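Local coordinates for protein LigF (Sphingobium sp. SYK-6, PDB 4XT0) that cleaves beta-aryl ether bonds of lignin stereospecifically, as a glutathione-dependent beta-etherase of the glutathione S-transferase superfamily, at residues K7-G12 / V34-S39; T103-E108 / I198-I203; C111-T116 / R169-S174; I117-G122 / L150-A155. One frame throughout, in Å; residues are numbered along the deposited sequence.

In the fold
Contact 1 belongs to the N-terminal thioredoxin-like domain; contacts 2, 3 and 4 belong to the all-helical C-terminal domain. Those three share one long helix, 93-121, which meets helix 195-204 in contact 2, helix 161-182 in contact 3 and helix 146-157 in contact 4. Along the chain contact 1 is complete before the others begin; the loop of contact 2 then encloses that of contact 3, which encloses that of contact 4. Contacts 2 and 3 touch, their centres about 11 Å apart. Contacts 1 and 4, centres about 20 Å apart, both reach glutathione, so glutathione lies where the two domains face each other.

Contact 1: K7-G12 / V34-S39; sequences KLYSFG and VFVDPS. With GSH (glutathione), chain B.
Residues 7-12 and 34-39 run as parallel neighbours, their end-to-end directions 25° apart, with Tyr9 paired to Val34 and Ser10 to Phe35. Three backbone hydrogen bonds form the ladder. Val34 N gives to Leu8 O at 2.8 Å, and Ser10 N gives to Val34 O almost along the C=O axis. The third, from Val36 N to Ser10 O, meets the carbonyl from above its plane, where the regular strand pairing gives way to loop. On one face of the sheet Tyr9 and Val34 lie side by side, Tyr9 CD2 3.5 Å from Val34 CG1, while Val36 CG2 comes in at the edge of the tyrosine ring. Beyond the strands Phe11 carries the contact. Its CG stands anti to the carbonyl carbon (chi1 -72°), and the ring reaches Pro38 tip to tip: Pro38 CB sits over one face, 4.0 Å from the ring centroid, in a CH-pi contact. The ring edge meets the carbonyl, with Phe11 CD1 3.0 Å from Val36 O, and Phe11 CE2 approaches the glutathione nitrogen N3 at 3.8 Å. Ser10 OG accepts from Gly12 N at 3.0 Å, an ST turn that bends the chain just after the strand. The pairing closes the beta-alpha-beta unit of the thioredoxin fold: helix 15-26 connects the two strands and packs on the face that carries Leu8 and Ser10, helix 46-51 packs on Tyr9, and strand 59-62 flanks strand 6-10 on its other side.

Contact 2: T103-E108 / I198-I203; sequences TKWVDE and ICNFAI
Two helices of the all-helical GST C-terminal domain, 93-121 and 195-204, pack here with axes 9.0 Å apart and N-to-C directions 31° apart. No hydrogen bond links the segments, so van der Waals packing carries the contact. Its apolar part centres on Val106, whose two methyls part. CG1, anti to the backbone N, meets Ile203 CG1 tip to tip at 3.6 Å; CG2 lies against the amide of Asn200. A turn earlier, Thr103 CG2 rests on Cys199 SG at 3.7 Å, while the threonine hydroxyl turns back to its own helix and bonds Arg100 O. The polar part is the Asn200 amide, set against Val106, with OD1 turned to the edge of Trp105, by a chi1 of -82° that puts CG anti to the carbonyl carbon. Its ND2 is held by Ala196 O one turn back, which fixes the rotation of the group, and Trp229 of helix 224-235 also packs on this side chain. Lys104 and Glu108 form a salt bridge on their own helix, and Lys104 also pairs with Glu69 of the second subunit, so this stretch of helix 93-121 serves the dimer contact as well. Asn200 OD1 is buried without a hydrogen-bond partner: it lies in the plane of the indole at its edge, 3.3 Å from Trp105 CZ3, with amide and ring planes only 26° apart.

Contact 3: C111-T116 / R169-S174; sequences CWCVST and RKVGVS
This is a small, mostly apolar helix-helix crossing in the all-helical GST C-terminal domain, where helix 93-121 meets helix 161-182. The segment axes approach to 8.7 Å and cross at -136°, so the helices run roughly antiparallel but well splayed. Contact gathers around one close point, with the CA atoms of Cys113 and Val171 5.9 Å apart. Cys113 points straight across, and its SG takes the crowded position between the backbone N and the carbonyl carbon (chi1 54°). From there the sulfur lies against Val171 CG2 at 3.7 Å, while Cys113 CB touches Lys170 CB at 3.8 Å. Val171 CG2 also spreads to Val114, whose CG2 lies at 4.2 Å. Lys170 contributes its first carbon only: its chain bends at chi2 and chi3, and its NZ forms a salt bridge with Glu167. Nearby, Arg169 bridges to Glu147 of the second subunit, which places this side of helix 161-182 beside the dimer partner. Tyr109 and Phe110 extend the packing along helix 93-121 towards Ser174. The Ser174 hydroxyl passes Cys113 SG at 3.8 Å without a hydrogen bond and donates instead to Lys170 O, 2.9 Å away, from above the carbonyl plane.

Contact 4: I117-G122 / L150-A155; sequences IGWAFG and LKWRRA. With GSH (glutathione), chain B.
The tight part of this contact is the indole of Trp119, gripped on one face and along its edge, whereas Leu150 and Phe121, both exposed, meet nothing across the interface. The segment axes come within 8.6 Å at 46°. Trp119 points across with CG anti to its carbonyl carbon (chi1 -81°). Lys151 lays its aliphatic chain over one indole face, its CD 3.7 Å from the centroid of the five-membered ring in a CH-pi contact; bends at chi3 and chi4 then lead the ammonium end away. The benzo edge of Trp119 strikes the face of Trp152 in a T-shaped stack, with planes at 84° and Trp119 CZ3 3.4 Å from Trp152 CD2. Ala155 CB sits at the indole edge, in its plane, and 3.3 Å from Trp119 O. This stack backs the glutathione site: Trp152 NE1 donates to the glutathione carboxylate oxygen O31 at 3.1 Å, with the acceptor in the ring plane, and Trp119 CZ2 comes 4.2 Å from glutathione O32. Around the pair, Phe41 of the N-terminal domain meets Trp152, helices 124-128 and 132-142 pack on Trp152 as well, and helix 161-182 covers Ala120 on the far side of helix 93-121.

Contact 1: K7-G12 / V34-S39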
# COMPACT_ATOMS: atom_id res chain seq x y z
N LYS A 7 4.59 23.72 -4.96
CA LYS A 7 4.59 23.93 -3.51
C LYS A 7 4.41 22.59 -2.81
O LYS A 7 3.59 21.77 -3.23
CB LYS A 7 3.48 24.89 -3.09
CG LYS A 7 3.58 26.26 -3.75
CD LYS A 7 2.41 27.16 -3.35
CE LYS A 7 2.39 28.43 -4.20
NZ LYS A 7 3.70 29.14 -4.14
N LEU A 8 5.19 22.36 -1.75
CA LEU A 8 4.99 21.17 -0.91
C LEU A 8 4.56 21.57 0.50
O LEU A 8 5.25 22.34 1.18
CB LEU A 8 6.26 20.31 -0.83
CG LEU A 8 6.01 18.99 -0.08
CD1 LEU A 8 5.19 18.02 -0.96
CD2 LEU A 8 7.29 18.32 0.40
N TYR A 9 3.44 21.02 0.94
CA TYR A 9 2.91 21.21 2.28
C TYR A 9 3.24 19.99 3.11
O TYR A 9 2.79 18.88 2.77
CB TYR A 9 1.40 21.42 2.22
CG TYR A 9 1.01 22.66 1.46
CD1 TYR A 9 0.78 22.62 0.09
CD2 TYR A 9 0.88 23.88 2.12
CE1 TYR A 9 0.43 23.76 -0.60
CE2 TYR A 9 0.52 25.02 1.43
CZ TYR A 9 0.30 24.95 0.07
OH TYR A 9 -0.04 26.09 -0.61
N SER A 10 4.03 20.14 4.17
CA SER A 10 4.48 18.95 4.92
C SER A 10 5.00 19.28 6.31
O SER A 10 5.09 20.46 6.68
CB SER A 10 5.57 18.21 4.14
OG SER A 10 6.86 18.72 4.46
N PHE A 11 5.36 18.24 7.07
CA PHE A 11 5.91 18.43 8.42
C PHE A 11 7.44 18.57 8.41
O PHE A 11 8.06 18.59 9.46
CB PHE A 11 5.55 17.26 9.35
CG PHE A 11 4.09 17.22 9.77
CD1 PHE A 11 3.28 18.34 9.67
CD2 PHE A 11 3.55 16.05 10.28
CE1 PHE A 11 1.94 18.29 10.06
CE2 PHE A 11 2.22 15.98 10.67
CZ PHE A 11 1.41 17.11 10.57
N GLY A 12 8.05 18.64 7.22
CA GLY A 12 9.51 18.68 7.15
C GLY A 12 10.08 17.29 6.92
O GLY A 12 9.35 16.35 6.60
N VAL A 34 6.47 24.66 2.28
CA VAL A 34 5.52 25.21 3.25
C VAL A 34 5.42 24.33 4.49
O VAL A 34 4.98 23.18 4.41
CB VAL A 34 4.11 25.40 2.64
CG1 VAL A 34 3.16 25.99 3.69
CG2 VAL A 34 4.17 26.31 1.43
N PHE A 35 5.85 24.85 5.63
CA PHE A 35 5.78 24.11 6.88
C PHE A 35 4.37 24.14 7.46
O PHE A 35 3.87 25.21 7.83
CB PHE A 35 6.78 24.66 7.90
CG PHE A 35 6.78 23.91 9.20
CD1 PHE A 35 7.08 22.56 9.24
CD2 PHE A 35 6.50 24.56 10.39
CE1 PHE A 35 7.09 21.86 10.43
CE2 PHE A 35 6.52 23.88 11.60
CZ PHE A 35 6.82 22.53 11.62
N VAL A 36 3.72 22.98 7.52
CA VAL A 36 2.43 22.84 8.20
C VAL A 36 2.72 22.45 9.64
O VAL A 36 3.23 21.36 9.88
CB VAL A 36 1.55 21.77 7.51
CG1 VAL A 36 0.21 21.60 8.22
CG2 VAL A 36 1.35 22.12 6.04
N ASP A 37 2.44 23.34 10.58
CA ASP A 37 2.93 23.17 11.95
C ASP A 37 2.04 22.23 12.76
O ASP A 37 0.93 22.60 13.15
CB ASP A 37 3.02 24.54 12.65
CG ASP A 37 3.83 24.49 13.96
OD1 ASP A 37 4.02 23.40 14.52
OD2 ASP A 37 4.27 25.57 14.40
N PRO A 38 2.54 21.01 13.04
CA PRO A 38 1.75 20.04 13.81
C PRO A 38 1.48 20.50 15.25
O PRO A 38 0.43 20.14 15.80
CB PRO A 38 2.61 18.78 13.79
CG PRO A 38 4.00 19.29 13.63
CD PRO A 38 3.89 20.50 12.75
N SER A 39 2.37 21.29 15.84
CA SER A 39 2.17 21.73 17.22
C SER A 39 0.93 22.63 17.33
O SER A 39 0.34 22.77 18.39
CB SER A 39 3.42 22.46 17.76
OG SER A 39 3.60 23.73 17.15
N1 GSH B . -1.05 7.54 3.24
CA1 GSH B . -0.64 8.92 3.54
C1 GSH B . 0.66 9.31 2.84
O11 GSH B . 0.83 10.45 2.46
O12 GSH B . 1.64 8.41 2.66
CB1 GSH B . -0.46 9.05 5.07
CG1 GSH B . -0.20 10.51 5.40
CD1 GSH B . 0.09 10.66 6.88
OE1 GSH B . -0.07 9.72 7.64
N2 GSH B . 0.55 11.84 7.35
CA2 GSH B . 0.84 12.03 8.78
C2 GSH B . -0.07 13.10 9.34
O2 GSH B . -0.53 13.94 8.59
CB2 GSH B . 2.29 12.51 8.94
SG2 GSH B . 3.50 11.21 8.55
N3 GSH B . -0.36 13.14 10.67
CA3 GSH B . -1.23 14.22 11.18
C3 GSH B . -2.61 13.77 11.60
O31 GSH B . -3.26 14.48 12.32
O32 GSH B . -3.12 12.60 11.17

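Contact 2: T103-E108 / I198-I203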
# COMPACT_ATOMS: atom_id res chain seq x y z
N THR A 103 8.50 0.18 -2.20
CA THR A 103 7.81 1.40 -1.78
C THR A 103 6.43 1.05 -1.22
O THR A 103 5.98 1.65 -0.26
CB THR A 103 7.71 2.46 -2.92
OG1 THR A 103 6.97 1.95 -4.03
CG2 THR A 103 9.11 2.93 -3.37
N LYS A 104 5.76 0.07 -1.81
CA LYS A 104 4.44 -0.29 -1.31
C LYS A 104 4.58 -1.06 0.01
O LYS A 104 3.70 -1.01 0.86
CB LYS A 104 3.66 -1.10 -2.36
CG LYS A 104 4.05 -2.59 -2.45
CD LYS A 104 3.53 -3.17 -3.78
CE LYS A 104 1.99 -3.12 -3.87
NZ LYS A 104 1.37 -4.14 -2.91
N TRP A 105 5.71 -1.74 0.21
CA TRP A 105 5.95 -2.40 1.48
C TRP A 105 6.13 -1.38 2.61
O TRP A 105 5.74 -1.63 3.73
CB TRP A 105 7.18 -3.31 1.38
CG TRP A 105 7.54 -4.00 2.64
CD1 TRP A 105 6.95 -5.10 3.19
CD2 TRP A 105 8.63 -3.65 3.49
NE1 TRP A 105 7.60 -5.46 4.35
CE2 TRP A 105 8.64 -4.59 4.56
CE3 TRP A 105 9.60 -2.65 3.48
CZ2 TRP A 105 9.58 -4.54 5.59
CZ3 TRP A 105 10.54 -2.61 4.50
CH2 TRP A 105 10.52 -3.55 5.54
N VAL A 106 6.71 -0.23 2.29
CA VAL A 106 6.74 0.85 3.27
C VAL A 106 5.33 1.28 3.62
O VAL A 106 4.98 1.37 4.81
CB VAL A 106 7.54 2.07 2.78
CG1 VAL A 106 7.39 3.24 3.76
CG2 VAL A 106 8.98 1.70 2.62
N ASP A 107 4.49 1.48 2.59
CA ASP A 107 3.09 1.90 2.79
C ASP A 107 2.20 0.88 3.49
O ASP A 107 1.23 1.25 4.15
CB ASP A 107 2.43 2.24 1.44
CG ASP A 107 2.87 3.60 0.89
OD1 ASP A 107 3.10 4.54 1.69
OD2 ASP A 107 2.99 3.74 -0.34
N GLU A 108 2.51 -0.41 3.34
CA GLU A 108 1.61 -1.45 3.83
C GLU A 108 2.09 -2.15 5.09
O GLU A 108 1.34 -2.91 5.69
CB GLU A 108 1.37 -2.49 2.73
CG GLU A 108 0.75 -1.87 1.47
CD GLU A 108 0.87 -2.75 0.23
OE1 GLU A 108 0.98 -3.98 0.39
OE2 GLU A 108 0.84 -2.19 -0.90
N ILE A 198 14.56 6.11 -0.83
CA ILE A 198 13.98 7.31 -0.23
C ILE A 198 12.78 6.98 0.68
O ILE A 198 12.70 7.43 1.83
CB ILE A 198 13.54 8.32 -1.35
CG1 ILE A 198 14.77 9.02 -1.94
CG2 ILE A 198 12.57 9.35 -0.81
CD1 ILE A 198 14.43 9.81 -3.23
N CYS A 199 11.87 6.14 0.18
CA CYS A 199 10.66 5.82 0.95
C CYS A 199 11.00 5.04 2.22
O CYS A 199 10.40 5.26 3.27
CB CYS A 199 9.67 5.02 0.09
SG CYS A 199 8.92 5.99 -1.29
N ASN A 200 11.98 4.14 2.13
CA ASN A 200 12.39 3.38 3.30
C ASN A 200 13.21 4.23 4.26
O ASN A 200 13.09 4.08 5.49
CB ASN A 200 13.17 2.13 2.88
CG ASN A 200 12.27 1.00 2.48
OD1 ASN A 200 11.82 0.23 3.33
ND2 ASN A 200 11.99 0.88 1.19
N PHE A 201 14.04 5.11 3.71
CA PHE A 201 14.86 6.02 4.52
C PHE A 201 13.96 6.95 5.31
O PHE A 201 14.27 7.29 6.45
CB PHE A 201 15.83 6.83 3.63
CG PHE A 201 16.71 7.80 4.38
CD1 PHE A 201 17.92 7.38 4.92
CD2 PHE A 201 16.36 9.13 4.50
CE1 PHE A 201 18.76 8.27 5.59
CE2 PHE A 201 17.19 10.04 5.17
CZ PHE A 201 18.40 9.60 5.71
N ALA A 202 12.84 7.35 4.70
CA ALA A 202 11.87 8.22 5.37
C ALA A 202 11.42 7.63 6.71
O ALA A 202 11.24 8.37 7.69
CB ALA A 202 10.65 8.48 4.46
N ILE A 203 11.24 6.31 6.74
CA ILE A 203 10.86 5.60 7.98
C ILE A 203 12.07 5.21 8.82
O ILE A 203 12.06 5.35 10.04
CB ILE A 203 10.04 4.30 7.66
CG1 ILE A 203 8.89 4.59 6.69
CG2 ILE A 203 9.54 3.64 8.96
CD1 ILE A 203 7.99 5.77 7.10

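Contact 3: C111-T116 / R169-S174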
# COMPACT_ATOMS: atom_id res chain seq x y z
N CYS A 111 6.04 1.44 7.54
CA CYS A 111 5.68 2.74 8.11
C CYS A 111 4.77 2.57 9.32
O CYS A 111 4.96 3.24 10.33
CB CYS A 111 5.00 3.63 7.08
SG CYS A 111 4.42 5.21 7.79
N TRP A 112 3.81 1.67 9.24
CA TRP A 112 2.78 1.60 10.26
C TRP A 112 3.23 1.04 11.61
O TRP A 112 2.76 1.50 12.67
CB TRP A 112 1.57 0.82 9.73
CG TRP A 112 0.98 1.45 8.49
CD1 TRP A 112 0.58 0.80 7.36
CD2 TRP A 112 0.77 2.86 8.24
NE1 TRP A 112 0.12 1.71 6.43
CE2 TRP A 112 0.23 2.98 6.95
CE3 TRP A 112 0.99 4.03 8.99
CZ2 TRP A 112 -0.11 4.21 6.39
CZ3 TRP A 112 0.66 5.25 8.43
CH2 TRP A 112 0.12 5.33 7.14
N CYS A 113 4.14 0.07 11.62
CA CYS A 113 4.57 -0.43 12.93
C CYS A 113 5.45 0.60 13.63
O CYS A 113 5.32 0.82 14.84
CB CYS A 113 5.28 -1.79 12.80
SG CYS A 113 6.67 -1.89 11.65
N VAL A 114 6.33 1.26 12.88
CA VAL A 114 7.17 2.33 13.43
C VAL A 114 6.28 3.48 13.91
O VAL A 114 6.43 3.98 15.02
CB VAL A 114 8.18 2.85 12.37
CG1 VAL A 114 8.85 4.13 12.84
CG2 VAL A 114 9.20 1.77 12.06
N SER A 115 5.35 3.88 13.05
CA SER A 115 4.42 4.96 13.34
C SER A 115 3.61 4.70 14.61
O SER A 115 3.50 5.58 15.47
CB SER A 115 3.49 5.18 12.14
OG SER A 115 2.41 6.05 12.45
N THR A 116 3.06 3.50 14.75
CA THR A 116 2.27 3.15 15.93
C THR A 116 3.06 3.40 17.22
O THR A 116 2.52 3.92 18.19
CB THR A 116 1.81 1.68 15.92
OG1 THR A 116 1.00 1.45 14.76
CG2 THR A 116 0.99 1.37 17.18
N ARG A 169 7.34 -6.28 17.40
CA ARG A 169 7.78 -7.45 16.64
C ARG A 169 7.86 -7.18 15.14
O ARG A 169 8.78 -7.65 14.46
CB ARG A 169 6.87 -8.67 16.84
CG ARG A 169 7.51 -9.93 16.23
CD ARG A 169 6.54 -11.02 15.81
NE ARG A 169 6.01 -10.82 14.47
CZ ARG A 169 4.73 -10.56 14.24
NH1 ARG A 169 3.89 -10.49 15.26
NH2 ARG A 169 4.29 -10.38 13.00
N LYS A 170 6.89 -6.44 14.61
CA LYS A 170 6.89 -6.14 13.19
C LYS A 170 8.04 -5.20 12.81
O LYS A 170 8.60 -5.30 11.71
CB LYS A 170 5.54 -5.55 12.78
CG LYS A 170 4.45 -6.60 12.61
CD LYS A 170 3.18 -6.22 13.32
CE LYS A 170 2.36 -5.24 12.52
NZ LYS A 170 1.12 -4.82 13.22
N VAL A 171 8.41 -4.30 13.72
CA VAL A 171 9.58 -3.46 13.48
C VAL A 171 10.80 -4.37 13.32
O VAL A 171 11.61 -4.18 12.41
CB VAL A 171 9.82 -2.43 14.62
CG1 VAL A 171 11.12 -1.68 14.40
CG2 VAL A 171 8.66 -1.45 14.71
N GLY A 172 10.91 -5.37 14.19
CA GLY A 172 12.00 -6.32 14.10
C GLY A 172 12.00 -7.03 12.76
O GLY A 172 13.04 -7.13 12.12
N VAL A 173 10.83 -7.52 12.34
CA VAL A 173 10.70 -8.14 11.02
C VAL A 173 11.16 -7.19 9.94
O VAL A 173 11.90 -7.59 9.03
CB VAL A 173 9.25 -8.58 10.72
CG1 VAL A 173 9.10 -8.96 9.25
CG2 VAL A 173 8.85 -9.74 11.60
N SER A 174 10.76 -5.92 10.05
CA SER A 174 11.05 -4.92 9.02
C SER A 174 12.54 -4.66 8.89
O SER A 174 13.08 -4.57 7.78
CB SER A 174 10.34 -3.60 9.32
OG SER A 174 8.93 -3.74 9.26

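Contact 4: I117-G122 / L150-A155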
# COMPACT_ATOMS: atom_id res chain seq x y z
N ILE A 117 4.33 3.04 17.21
CA ILE A 117 5.17 3.27 18.39
C ILE A 117 5.35 4.78 18.59
O ILE A 117 5.33 5.27 19.71
CB ILE A 117 6.52 2.55 18.27
CG1 ILE A 117 6.29 1.03 18.14
CG2 ILE A 117 7.40 2.85 19.46
CD1 ILE A 117 5.22 0.50 19.09
N GLY A 118 5.51 5.51 17.48
CA GLY A 118 5.58 6.96 17.51
C GLY A 118 4.37 7.66 18.11
O GLY A 118 4.52 8.59 18.91
N TRP A 119 3.16 7.22 17.74
CA TRP A 119 1.94 7.79 18.31
C TRP A 119 1.82 7.52 19.81
O TRP A 119 1.30 8.35 20.56
CB TRP A 119 0.70 7.23 17.59
CG TRP A 119 0.39 7.92 16.29
CD1 TRP A 119 0.90 7.60 15.05
CD2 TRP A 119 -0.47 9.05 16.09
NE1 TRP A 119 0.39 8.46 14.10
CE2 TRP A 119 -0.45 9.35 14.71
CE3 TRP A 119 -1.27 9.82 16.94
CZ2 TRP A 119 -1.19 10.40 14.17
CZ3 TRP A 119 -2.00 10.86 16.40
CH2 TRP A 119 -1.95 11.14 15.02
N ALA A 120 2.31 6.36 20.24
CA ALA A 120 2.20 5.98 21.64
C ALA A 120 3.14 6.80 22.53
O ALA A 120 2.75 7.25 23.60
CB ALA A 120 2.50 4.49 21.80
N PHE A 121 4.36 7.03 22.06
CA PHE A 121 5.39 7.65 22.90
C PHE A 121 5.88 9.01 22.40
O PHE A 121 6.40 9.81 23.18
CB PHE A 121 6.58 6.70 23.03
CG PHE A 121 6.23 5.32 23.49
CD1 PHE A 121 5.35 5.12 24.54
CD2 PHE A 121 6.77 4.21 22.86
CE1 PHE A 121 5.03 3.84 24.96
CE2 PHE A 121 6.45 2.93 23.28
CZ PHE A 121 5.57 2.75 24.32
N GLY A 122 5.72 9.27 21.10
CA GLY A 122 6.39 10.38 20.45
C GLY A 122 5.79 11.78 20.49
O GLY A 122 6.53 12.76 20.54
N LEU A 150 -9.00 7.88 16.48
CA LEU A 150 -8.68 6.88 17.48
C LEU A 150 -7.19 6.93 17.85
O LEU A 150 -6.82 6.78 19.03
CB LEU A 150 -9.06 5.49 16.96
CG LEU A 150 -9.01 4.35 17.98
CD1 LEU A 150 -9.67 4.80 19.29
CD2 LEU A 150 -9.69 3.12 17.43
N LYS A 151 -6.34 7.16 16.85
CA LYS A 151 -4.91 7.29 17.09
C LYS A 151 -4.59 8.47 18.02
O LYS A 151 -3.77 8.33 18.94
CB LYS A 151 -4.15 7.45 15.78
CG LYS A 151 -3.26 6.27 15.44
CD LYS A 151 -2.69 6.40 14.05
CE LYS A 151 -3.70 6.00 12.99
NZ LYS A 151 -3.79 4.52 12.81
N TRP A 152 -5.23 9.61 17.79
CA TRP A 152 -5.05 10.78 18.64
C TRP A 152 -5.49 10.49 20.08
O TRP A 152 -4.80 10.86 21.04
CB TRP A 152 -5.81 12.00 18.09
CG TRP A 152 -5.03 12.77 17.05
CD1 TRP A 152 -5.29 12.85 15.71
CD2 TRP A 152 -3.84 13.54 17.27
NE1 TRP A 152 -4.35 13.62 15.08
CE2 TRP A 152 -3.44 14.06 16.02
CE3 TRP A 152 -3.07 13.84 18.40
CZ2 TRP A 152 -2.31 14.87 15.87
CZ3 TRP A 152 -1.95 14.64 18.25
CH2 TRP A 152 -1.58 15.15 16.99
N ARG A 153 -6.63 9.81 20.23
CA ARG A 153 -7.15 9.44 21.55
C ARG A 153 -6.19 8.53 22.30
O ARG A 153 -5.97 8.69 23.50
CB ARG A 153 -8.52 8.76 21.41
CG ARG A 153 -9.62 9.70 20.94
CD ARG A 153 -10.98 9.05 21.03
NE ARG A 153 -12.05 10.01 20.75
CZ ARG A 153 -12.47 10.33 19.53
NH1 ARG A 153 -11.91 9.75 18.48
NH2 ARG A 153 -13.45 11.21 19.36
N ARG A 154 -5.62 7.58 21.58
CA ARG A 154 -4.67 6.63 22.15
C ARG A 154 -3.30 7.27 22.40
O ARG A 154 -2.57 6.84 23.29
CB ARG A 154 -4.55 5.41 21.23
CG ARG A 154 -5.82 4.57 21.17
CD ARG A 154 -5.71 3.42 20.16
NE ARG A 154 -6.71 2.38 20.42
CZ ARG A 154 -7.04 1.42 19.56
NH1 ARG A 154 -6.46 1.35 18.37
NH2 ARG A 154 -7.96 0.53 19.90
N ALA A 155 -2.96 8.29 21.62
CA ALA A 155 -1.74 9.07 21.85
C ALA A 155 -1.79 9.83 23.18
O ALA A 155 -0.79 9.94 23.89
CB ALA A 155 -1.50 10.05 20.71
N1 GSH B . -1.05 7.54 3.24
CA1 GSH B . -0.64 8.92 3.54
C1 GSH B . 0.66 9.31 2.84
O11 GSH B . 0.83 10.45 2.46
O12 GSH B . 1.64 8.41 2.66
CB1 GSH B . -0.46 9.05 5.07
CG1 GSH B . -0.20 10.51 5.40
CD1 GSH B . 0.09 10.66 6.88
OE1 GSH B . -0.07 9.72 7.64
N2 GSH B . 0.55 11.84 7.35
CA2 GSH B . 0.84 12.03 8.78
C2 GSH B . -0.07 13.10 9.34
O2 GSH B . -0.53 13.94 8.59
CB2 GSH B . 2.29 12.51 8.94
SG2 GSH B . 3.50 11.21 8.55
N3 GSH B . -0.36 13.14 10.67
CA3 GSH B . -1.23 14.22 11.18
C3 GSH B . -2.61 13.77 11.60
O31 GSH B . -3.26 14.48 12.32
O32 GSH B . -3.12 12.60 11.17